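PDB 6PNR: alpha-glucosidase from [Eubacterium] rectale, which belongs to glycoside hydrolase family 31 and acts as a sulfoquinovosidase, probably hydrolysing alpha-glycosidic bonds to release the sulfonated sugar sulfoquinovose. Local coordinates for residues L220-T225 with S568-Q573; P235-N240 with D435-M440; Y551-P556 with E659-K664. All blocks are in the same frame, centred on the assembly; numbering follows the deposited sequence.

Contact 1. Residues L220-T225 with S568-Q573; sequences LLERIT and SGHPVQ
Glu222 and His570 make the polar link between helix 217-228 and the loop that follows helix 538-568. His570 NE2 donates to the anti lone pair of Glu222 OE2 over 3.0 Å, and the oxygen lies at the edge of the imidazole, near its plane, although carboxylate and ring are turned 41° apart. With chi1 at -63°, Glu222 CG stands anti to its own carbonyl carbon and 3.4 Å from Ser568 O, an oxygen that also meets Glu222 CA in a CA-H...O contact. Leu221 supplies the apolar share, its CG 4.1 Å from Pro571 CD and its CD1 against Gly569 O. Thr225 OG1 bonds to Leu221 O (2.8 Å) and also to Arg230, and a CB on Gly569 would collide with that hydroxyl. In the second shell Glu564 serves two residues: its OE2 bonds to His570 ND1, and its backbone O to Ser568 OG. Carboxylates at both ring nitrogens would probably raise the histidine's affinity for a second proton. The whole is a His-carboxylate hydrogen bond set beside a helix-terminating glycine of positive phi, tying helix 217-228, which precedes the first barrel strand 242-245, to the loop leading into strand 573-574.

Contact 2. Residues P235-N240 with D435-M440; sequences PDWVYN and DVVYFM
The backbones come closest at Pro235 and Asp435, their CA atoms 4.8 Å apart, where the residue just before the 3-10 segment 236-240 passes the residues leading into strand 437-439. The proline ring lies against the main chain of Asp435, with Pro235 CG 3.5 Å from Asp435 C. The neighbouring ring carbon, Pro235 CD, reaches Val437 CB at 4.0 Å, and the two side chains are roughly perpendicular.

A single hydrogen bond joins the segments. Trp237 NE1 donates to Asp435 O over 3.0 Å in a nearly straight line, 165° at the hydrogen. The oxygen sits at the edge of the indole, close to its plane, whereas the donor is tilted 27° from the plane of the Asp435 carbonyl. A chi1 of 55° places Trp237 CG between its backbone N and carbonyl carbon; NE1 then meets the loop residue Asp435. The Asp435 side chain starts out away from this contact, which uses the residue for its backbone alone.

Val437 touches both the proline and the indole. Its CG1 lies 4.0 Å from Trp237 CH2, an oblique approach, and more loosely 4.4 Å from Val238 CG1. That same Val238 CG1 rests 3.9 Å above one face of the Trp237 ring, toward the rim.

Lys314, at the start of strand 314-319, makes a cation-pi contact with Trp237. Strand 437-439 pairs in parallel with strand 386-389 and packs against helix 408-429, while Tyr239 packs on helix 538-568. The contact thus joins the run-in to the first barrel strand, 242-245, to the residues leading into 437-439; a little further along the chain, Arg441 lines the inhibitor pocket.

Contact 3. Residues Y551-P556 with E659-K664; sequences YTMLAP and EEIREK
An antiparallel helix packing centres on Met553 and Ile661, where the C-terminal helix 655-665 lies against helix 538-568 of the catalytic barrel. The short axes run at 164° to one another and approach to 10.4 Å, and no hydrogen bond crosses between the two segments; side-chain packing does the work.

The tight part is apolar. Met553 and Ile661 lie alongside one another, pointing opposite ways, and the methionine's bend at chi3, 70°, carries CE back to within 3.7 Å of Ile661 CG1. The same methyl also lies 3.8 Å from Glu660 O, so it rests on helix backbone as well as on a side chain. On the inner side Leu554 CD2 touches Ile661 CD1 at 3.6 Å, the two side chains standing nearly square to each other. Phe658 also touches Leu554, and Tyr665 touches Met553. An alanine at Ile661 would probably open a gap between the helices, leaving Met553 CE and Leu554 CD2 without the CG1 and CD1 groups they now pack on.

The outer side is looser and faces solvent. Glu660 contributes its CB, 4.1 Å from Met553 CE, while its extended chain carries the carboxylate onward at an exposed position. Lys664 is exposed too, yet its course is directed: CG stands anti to the backbone N, chi1 -165°, and the chain beyond is extended, running at a slant across Met553. Its ammonium group finds a partner one turn before Met553, in a salt bridge with Asp549, so the solvent side has an ionic tie between the same two helices. On the way there the aliphatic part of the lysine passes the thioether, with Lys664 CD 4.1 Å from Met553 SD.

How the contacts relate
Followed from the N terminus, the chain opens contact 1 at helix 217-228, just after the beta-rich N-terminal part, and enters the barrel through 235-240. Contact 2 closes first, when strand 437-439 returns to that entry; its loop holds much of the barrel and lies wholly within that of contact 1. Helix 538-568 then opens contact 3 before the loop at its end closes contact 1, so these two loops cross, and contact 3 closes only at the C-terminal helix. Contacts 2 and 3 follow in series yet touch in space, through a weak hydrogen bond between Tyr551 OH and Val238 O. Contacts 1 and 3 use the end and middle of helix 538-568, while contact 2 ties the approach to the first barrel strand to strand 437-439.

Contact 1. Residues L220-T225 with S568-Q573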
loop_
_atom_site.group_PDB
_atom_site.type_symbol
_atom_site.label_atom_id
_atom_site.label_comp_id
_atom_site.label_asym_id
_atom_site.label_seq_id
_atom_site.Cartn_x
_atom_site.Cartn_y
_atom_site.Cartn_z
ATOM N N LEU A 220 8.962 31.189 -20.171
ATOM C CA LEU A 220 8.885 29.735 -20.229
ATOM C C LEU A 220 7.484 29.271 -20.631
ATOM O O LEU A 220 7.339 28.357 -21.450
ATOM C CB LEU A 220 9.283 29.137 -18.886
ATOM C CG LEU A 220 9.692 27.676 -18.975
ATOM C CD1 LEU A 220 10.938 27.529 -19.825
ATOM C CD2 LEU A 220 9.938 27.161 -17.587
ATOM N N LEU A 221 6.440 29.890 -20.070
ATOM C CA LEU A 221 5.084 29.500 -20.448
ATOM C C LEU A 221 4.788 29.859 -21.899
ATOM O O LEU A 221 4.048 29.136 -22.576
ATOM C CB LEU A 221 4.063 30.147 -19.510
ATOM C CG LEU A 221 3.554 29.267 -18.355
ATOM C CD1 LEU A 221 2.810 28.057 -18.914
ATOM C CD2 LEU A 221 4.693 28.829 -17.463
ATOM N N GLU A 222 5.363 30.957 -22.402
ATOM C CA GLU A 222 5.252 31.257 -23.831
ATOM C C GLU A 222 5.830 30.130 -24.674
ATOM O O GLU A 222 5.207 29.685 -25.644
ATOM C CB GLU A 222 5.946 32.584 -24.145
ATOM C CG GLU A 222 5.289 33.741 -23.430
ATOM C CD GLU A 222 6.113 35.024 -23.453
ATOM O OE1 GLU A 222 6.997 35.154 -24.339
ATOM O OE2 GLU A 222 5.858 35.905 -22.584
ATOM N N ARG A 223 7.014 29.630 -24.299
ATOM C CA ARG A 223 7.626 28.532 -25.050
ATOM C C ARG A 223 6.848 27.225 -24.892
ATOM O O ARG A 223 6.676 26.471 -25.861
ATOM C CB ARG A 223 9.077 28.348 -24.601
ATOM C CG ARG A 223 9.934 29.613 -24.775
ATOM C CD ARG A 223 11.420 29.264 -24.925
ATOM N NE ARG A 223 12.289 30.426 -24.731
ATOM C CZ ARG A 223 12.655 31.259 -25.698
ATOM N NH1 ARG A 223 12.233 31.061 -26.943
ATOM N NH2 ARG A 223 13.440 32.292 -25.415
ATOM N N ILE A 224 6.399 26.925 -23.673
ATOM C CA ILE A 224 5.633 25.701 -23.431
ATOM C C ILE A 224 4.422 25.641 -24.357
ATOM O O ILE A 224 4.154 24.619 -24.996
ATOM C CB ILE A 224 5.222 25.629 -21.950
ATOM C CG1 ILE A 224 6.420 25.203 -21.092
ATOM C CG2 ILE A 224 4.025 24.682 -21.735
ATOM C CD1 ILE A 224 6.180 25.276 -19.586
ATOM N N THR A 225 3.686 26.745 -24.451
ATOM C CA THR A 225 2.446 26.736 -25.216
ATOM C C THR A 225 2.685 26.929 -26.709
ATOM O O THR A 225 1.867 26.476 -27.518
ATOM C CB THR A 225 1.496 27.806 -24.681
ATOM O OG1 THR A 225 2.160 29.077 -24.660
ATOM C CG2 THR A 225 1.062 27.452 -23.264
ATOM N N SER A 568 -0.430 34.319 -25.219
ATOM C CA SER A 568 0.923 34.007 -24.771
ATOM C C SER A 568 1.026 32.786 -23.880
ATOM O O SER A 568 2.149 32.377 -23.574
ATOM C CB SER A 568 1.517 35.199 -24.011
ATOM O OG SER A 568 0.749 35.446 -22.847
ATOM N N GLY A 569 -0.077 32.214 -23.412
ATOM C CA GLY A 569 0.054 31.047 -22.567
ATOM C C GLY A 569 0.279 31.346 -21.104
ATOM O O GLY A 569 0.507 30.407 -20.329
ATOM N N HIS A 570 0.216 32.607 -20.698
ATOM C CA HIS A 570 0.233 32.946 -19.279
ATOM C C HIS A 570 -1.100 32.524 -18.686
ATOM O O HIS A 570 -2.136 33.096 -19.069
ATOM C CB HIS A 570 0.434 34.439 -19.049
ATOM C CG HIS A 570 1.613 35.016 -19.776
ATOM N ND1 HIS A 570 1.703 36.354 -20.105
ATOM C CD2 HIS A 570 2.752 34.439 -20.229
ATOM C CE1 HIS A 570 2.842 36.573 -20.741
ATOM N NE2 HIS A 570 3.501 35.429 -20.824
ATOM N N PRO A 571 -1.130 31.572 -17.757
ATOM C CA PRO A 571 -2.413 31.063 -17.251
ATOM C C PRO A 571 -3.168 32.126 -16.467
ATOM O O PRO A 571 -2.584 33.061 -15.917
ATOM C CB PRO A 571 -2.003 29.890 -16.351
ATOM C CG PRO A 571 -0.585 30.210 -15.909
ATOM C CD PRO A 571 0.036 30.963 -17.083
ATOM N N VAL A 572 -4.493 31.973 -16.418
ATOM C CA VAL A 572 -5.306 32.902 -15.636
ATOM C C VAL A 572 -4.947 32.812 -14.153
ATOM O O VAL A 572 -4.817 33.834 -13.468
ATOM C CB VAL A 572 -6.800 32.648 -15.882
ATOM C CG1 VAL A 572 -7.635 33.534 -14.979
ATOM C CG2 VAL A 572 -7.143 32.901 -17.347
ATOM N N GLN A 573 -4.787 31.600 -13.631
ATOM C CA GLN A 573 -4.421 31.379 -12.235
ATOM C C GLN A 573 -2.946 31.007 -12.213
ATOM O O GLN A 573 -2.569 29.943 -12.712
ATOM C CB GLN A 573 -5.281 30.280 -11.598
ATOM C CG GLN A 573 -6.772 30.629 -11.585
ATOM C CD GLN A 573 -7.636 29.531 -10.968
ATOM O OE1 GLN A 573 -8.426 28.890 -11.656
ATOM N NE2 GLN A 573 -7.496 29.328 -9.665
#

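Contact 2. Residues P235-N240 with D435-M440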
loop_
_atom_site.group_PDB
_atom_site.type_symbol
_atom_site.label_atom_id
_atom_site.label_comp_id
_atom_site.label_asym_id
_atom_site.label_seq_id
_atom_site.Cartn_x
_atom_site.Cartn_y
_atom_site.Cartn_z
ATOM N N PRO A 235 -15.961 32.246 -25.039
ATOM C CA PRO A 235 -17.064 33.030 -25.615
ATOM C C PRO A 235 -17.485 34.160 -24.688
ATOM O O PRO A 235 -17.500 34.008 -23.465
ATOM C CB PRO A 235 -18.188 32.000 -25.780
ATOM C CG PRO A 235 -17.497 30.664 -25.822
ATOM C CD PRO A 235 -16.286 30.812 -24.932
ATOM N N ASP A 236 -17.839 35.312 -25.283
ATOM C CA ASP A 236 -18.234 36.461 -24.473
ATOM C C ASP A 236 -19.400 36.138 -23.541
ATOM O O ASP A 236 -19.510 36.739 -22.468
ATOM C CB ASP A 236 -18.610 37.654 -25.357
ATOM C CG ASP A 236 -17.453 38.616 -25.566
ATOM O OD1 ASP A 236 -16.444 38.508 -24.836
ATOM O OD2 ASP A 236 -17.551 39.478 -26.468
ATOM N N TRP A 237 -20.288 35.221 -23.930
ATOM C CA TRP A 237 -21.479 35.013 -23.109
ATOM C C TRP A 237 -21.180 34.362 -21.760
ATOM O O TRP A 237 -22.031 34.441 -20.864
ATOM C CB TRP A 237 -22.536 34.179 -23.852
ATOM C CG TRP A 237 -22.081 32.842 -24.385
ATOM C CD1 TRP A 237 -21.697 32.567 -25.667
ATOM C CD2 TRP A 237 -21.983 31.601 -23.664
ATOM N NE1 TRP A 237 -21.373 31.242 -25.789
ATOM C CE2 TRP A 237 -21.533 30.626 -24.576
ATOM C CE3 TRP A 237 -22.234 31.221 -22.340
ATOM C CZ2 TRP A 237 -21.324 29.299 -24.212
ATOM C CZ3 TRP A 237 -22.027 29.897 -21.976
ATOM C CH2 TRP A 237 -21.577 28.952 -22.911
ATOM N N VAL A 238 -20.009 33.732 -21.572
ATOM C CA VAL A 238 -19.768 33.103 -20.271
ATOM C C VAL A 238 -19.729 34.157 -19.171
ATOM O O VAL A 238 -20.084 33.876 -18.019
ATOM C CB VAL A 238 -18.479 32.238 -20.241
ATOM C CG1 VAL A 238 -18.399 31.278 -21.419
ATOM C CG2 VAL A 238 -17.219 33.087 -20.110
ATOM N N TYR A 239 -19.333 35.385 -19.501
ATOM C CA TYR A 239 -19.201 36.430 -18.493
ATOM C C TYR A 239 -20.533 37.044 -18.089
ATOM O O TYR A 239 -20.542 37.925 -17.224
ATOM C CB TYR A 239 -18.259 37.545 -18.997
ATOM C CG TYR A 239 -16.904 36.999 -19.410
ATOM C CD1 TYR A 239 -15.942 36.666 -18.459
ATOM C CD2 TYR A 239 -16.611 36.772 -20.747
ATOM C CE1 TYR A 239 -14.713 36.134 -18.835
ATOM C CE2 TYR A 239 -15.380 36.250 -21.138
ATOM C CZ TYR A 239 -14.437 35.938 -20.184
ATOM O OH TYR A 239 -13.222 35.425 -20.593
ATOM N N ASN A 240 -21.643 36.624 -18.699
ATOM C CA ASN A 240 -22.967 37.094 -18.296
ATOM C C ASN A 240 -23.383 36.610 -16.909
ATOM O O ASN A 240 -24.397 37.085 -16.394
ATOM C CB ASN A 240 -24.031 36.651 -19.315
ATOM C CG ASN A 240 -23.872 37.322 -20.673
ATOM O OD1 ASN A 240 -23.265 38.380 -20.777
ATOM N ND2 ASN A 240 -24.444 36.717 -21.715
ATOM N N ASP A 435 -16.863 30.535 -29.893
ATOM C CA ASP A 435 -18.284 30.803 -29.685
ATOM C C ASP A 435 -18.985 29.752 -28.846
ATOM O O ASP A 435 -19.988 30.064 -28.202
ATOM C CB ASP A 435 -19.025 30.912 -31.020
ATOM C CG ASP A 435 -18.462 31.999 -31.916
ATOM O OD1 ASP A 435 -18.004 33.035 -31.391
ATOM O OD2 ASP A 435 -18.480 31.800 -33.147
ATOM N N VAL A 436 -18.499 28.521 -28.867
ATOM C CA VAL A 436 -19.010 27.457 -28.008
ATOM C C VAL A 436 -17.834 26.930 -27.210
ATOM O O VAL A 436 -16.680 27.031 -27.637
ATOM C CB VAL A 436 -19.688 26.314 -28.791
ATOM C CG1 VAL A 436 -20.713 26.846 -29.778
ATOM C CG2 VAL A 436 -18.659 25.470 -29.477
ATOM N N VAL A 437 -18.113 26.374 -26.041
ATOM C CA VAL A 437 -17.024 25.914 -25.189
ATOM C C VAL A 437 -17.388 24.569 -24.581
ATOM O O VAL A 437 -18.508 24.383 -24.092
ATOM C CB VAL A 437 -16.682 26.950 -24.095
ATOM C CG1 VAL A 437 -17.914 27.330 -23.275
ATOM C CG2 VAL A 437 -15.546 26.434 -23.208
ATOM N N TYR A 438 -16.451 23.623 -24.629
ATOM C CA TYR A 438 -16.604 22.366 -23.915
ATOM C C TYR A 438 -15.546 22.314 -22.822
ATOM O O TYR A 438 -14.506 22.973 -22.909
ATOM C CB TYR A 438 -16.498 21.139 -24.846
ATOM C CG TYR A 438 -15.278 21.180 -25.741
ATOM C CD1 TYR A 438 -15.310 21.848 -26.957
ATOM C CD2 TYR A 438 -14.090 20.570 -25.356
ATOM C CE1 TYR A 438 -14.183 21.913 -27.774
ATOM C CE2 TYR A 438 -12.951 20.637 -26.156
ATOM C CZ TYR A 438 -13.008 21.307 -27.366
ATOM O OH TYR A 438 -11.888 21.380 -28.166
ATOM N N PHE A 439 -15.820 21.570 -21.765
ATOM C CA PHE A 439 -14.838 21.479 -20.693
ATOM C C PHE A 439 -14.549 20.024 -20.380
ATOM O O PHE A 439 -15.463 19.195 -20.336
ATOM C CB PHE A 439 -15.278 22.262 -19.430
ATOM C CG PHE A 439 -16.765 22.234 -19.158
ATOM C CD1 PHE A 439 -17.634 23.077 -19.840
ATOM C CD2 PHE A 439 -17.286 21.391 -18.174
ATOM C CE1 PHE A 439 -18.997 23.061 -19.567
ATOM C CE2 PHE A 439 -18.651 21.368 -17.898
ATOM C CZ PHE A 439 -19.501 22.188 -18.583
ATOM N N MET A 440 -13.266 19.719 -20.193
ATOM C CA MET A 440 -12.785 18.363 -19.983
ATOM C C MET A 440 -12.081 18.249 -18.637
ATOM O O MET A 440 -11.473 19.207 -18.149
ATOM C CB MET A 440 -11.825 17.953 -21.102
ATOM C CG MET A 440 -12.346 18.268 -22.506
ATOM S SD MET A 440 -11.249 17.627 -23.774
ATOM C CE MET A 440 -11.364 15.858 -23.497
#

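Contact 3. Residues Y551-P556 with E659-K664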
loop_
_atom_site.group_PDB
_atom_site.type_symbol
_atom_site.label_atom_id
_atom_site.label_comp_id
_atom_site.label_asym_id
_atom_site.label_seq_id
_atom_site.Cartn_x
_atom_site.Cartn_y
_atom_site.Cartn_z
ATOM N N TYR A 551 -18.535 38.480 -9.970
ATOM C CA TYR A 551 -17.921 37.863 -11.143
ATOM C C TYR A 551 -18.174 38.690 -12.399
ATOM O O TYR A 551 -17.245 38.944 -13.174
ATOM C CB TYR A 551 -18.442 36.430 -11.308
ATOM C CG TYR A 551 -18.109 35.762 -12.628
ATOM C CD1 TYR A 551 -16.858 35.196 -12.857
ATOM C CD2 TYR A 551 -19.067 35.664 -13.630
ATOM C CE1 TYR A 551 -16.570 34.560 -14.058
ATOM C CE2 TYR A 551 -18.790 35.040 -14.823
ATOM C CZ TYR A 551 -17.543 34.494 -15.037
ATOM O OH TYR A 551 -17.292 33.874 -16.236
ATOM N N THR A 552 -19.410 39.153 -12.604
ATOM C CA THR A 552 -19.666 39.973 -13.789
ATOM C C THR A 552 -18.942 41.316 -13.714
ATOM O O THR A 552 -18.483 41.826 -14.738
ATOM C CB THR A 552 -21.165 40.189 -14.000
ATOM O OG1 THR A 552 -21.712 40.943 -12.908
ATOM C CG2 THR A 552 -21.880 38.844 -14.129
ATOM N N MET A 553 -18.826 41.906 -12.521
ATOM C CA MET A 553 -18.101 43.169 -12.397
ATOM C C MET A 553 -16.616 42.996 -12.706
ATOM O O MET A 553 -15.983 43.912 -13.255
ATOM C CB MET A 553 -18.308 43.748 -10.993
ATOM C CG MET A 553 -19.749 44.138 -10.722
ATOM S SD MET A 553 -20.018 44.614 -9.005
ATOM C CE MET A 553 -19.128 46.179 -8.954
ATOM N N LEU A 554 -16.051 41.828 -12.385
ATOM C CA LEU A 554 -14.650 41.551 -12.678
ATOM C C LEU A 554 -14.404 41.289 -14.158
ATOM O O LEU A 554 -13.253 41.387 -14.603
ATOM C CB LEU A 554 -14.162 40.335 -11.871
ATOM C CG LEU A 554 -13.973 40.463 -10.354
ATOM C CD1 LEU A 554 -13.887 39.095 -9.692
ATOM C CD2 LEU A 554 -12.716 41.267 -10.041
ATOM N N ALA A 555 -15.447 40.947 -14.913
ATOM C CA ALA A 555 -15.285 40.474 -16.290
ATOM C C ALA A 555 -14.380 41.325 -17.174
ATOM O O ALA A 555 -13.622 40.738 -17.968
ATOM C CB ALA A 555 -16.665 40.349 -16.954
ATOM N N PRO A 556 -14.428 42.661 -17.145
ATOM C CA PRO A 556 -13.501 43.418 -17.996
ATOM C C PRO A 556 -12.052 43.086 -17.707
ATOM O O PRO A 556 -11.239 43.058 -18.634
ATOM C CB PRO A 556 -13.829 44.882 -17.668
ATOM C CG PRO A 556 -15.239 44.859 -17.205
ATOM C CD PRO A 556 -15.413 43.547 -16.485
ATOM N N GLU A 659 -12.433 49.113 -6.978
ATOM C CA GLU A 659 -13.035 50.053 -6.036
ATOM C C GLU A 659 -14.555 50.033 -6.123
ATOM O O GLU A 659 -15.236 50.186 -5.104
ATOM C CB GLU A 659 -12.515 51.468 -6.289
ATOM C CG GLU A 659 -11.089 51.685 -5.817
ATOM C CD GLU A 659 -10.544 53.059 -6.205
ATOM O OE1 GLU A 659 -11.341 53.941 -6.609
ATOM O OE2 GLU A 659 -9.312 53.246 -6.107
ATOM N N GLU A 660 -15.106 49.878 -7.331
ATOM C CA GLU A 660 -16.553 49.759 -7.460
ATOM C C GLU A 660 -17.060 48.518 -6.736
ATOM O O GLU A 660 -18.131 48.546 -6.116
ATOM C CB GLU A 660 -16.963 49.709 -8.929
ATOM C CG GLU A 660 -16.680 50.966 -9.708
ATOM C CD GLU A 660 -17.090 50.844 -11.165
ATOM O OE1 GLU A 660 -17.641 49.786 -11.541
ATOM O OE2 GLU A 660 -16.864 51.806 -11.933
ATOM N N ILE A 661 -16.297 47.422 -6.793
ATOM C CA ILE A 661 -16.685 46.203 -6.079
ATOM C C ILE A 661 -16.688 46.445 -4.573
ATOM O O ILE A 661 -17.632 46.064 -3.871
ATOM C CB ILE A 661 -15.756 45.036 -6.464
ATOM C CG1 ILE A 661 -15.926 44.690 -7.954
ATOM C CG2 ILE A 661 -15.993 43.821 -5.547
ATOM C CD1 ILE A 661 -14.858 43.751 -8.478
ATOM N N ARG A 662 -15.633 47.078 -4.052
ATOM C CA ARG A 662 -15.607 47.385 -2.624
ATOM C C ARG A 662 -16.765 48.287 -2.239
ATOM O O ARG A 662 -17.428 48.061 -1.219
ATOM C CB ARG A 662 -14.292 48.041 -2.209
ATOM C CG ARG A 662 -14.316 48.429 -0.716
ATOM C CD ARG A 662 -12.971 48.867 -0.160
ATOM N NE ARG A 662 -12.378 49.975 -0.905
ATOM C CZ ARG A 662 -11.425 49.824 -1.824
ATOM N NH1 ARG A 662 -10.971 48.606 -2.109
ATOM N NH2 ARG A 662 -10.928 50.881 -2.462
ATOM N N GLU A 663 -17.036 49.307 -3.049
ATOM C CA GLU A 663 -18.139 50.207 -2.735
ATOM C C GLU A 663 -19.459 49.455 -2.677
ATOM O O GLU A 663 -20.260 49.663 -1.759
ATOM C CB GLU A 663 -18.214 51.327 -3.767
ATOM C CG GLU A 663 -19.180 52.436 -3.391
ATOM C CD GLU A 663 -18.494 53.782 -3.320
ATOM O OE1 GLU A 663 -17.789 54.140 -4.292
ATOM O OE2 GLU A 663 -18.640 54.470 -2.287
ATOM N N LYS A 664 -19.698 48.568 -3.643
ATOM C CA LYS A 664 -20.991 47.900 -3.728
ATOM C C LYS A 664 -21.121 46.757 -2.725
ATOM O O LYS A 664 -22.194 46.556 -2.145
ATOM C CB LYS A 664 -21.221 47.379 -5.146
ATOM C CG LYS A 664 -22.672 47.006 -5.407
ATOM C CD LYS A 664 -22.925 46.616 -6.849
ATOM C CE LYS A 664 -24.409 46.342 -7.070
ATOM N NZ LYS A 664 -24.663 45.722 -8.401
#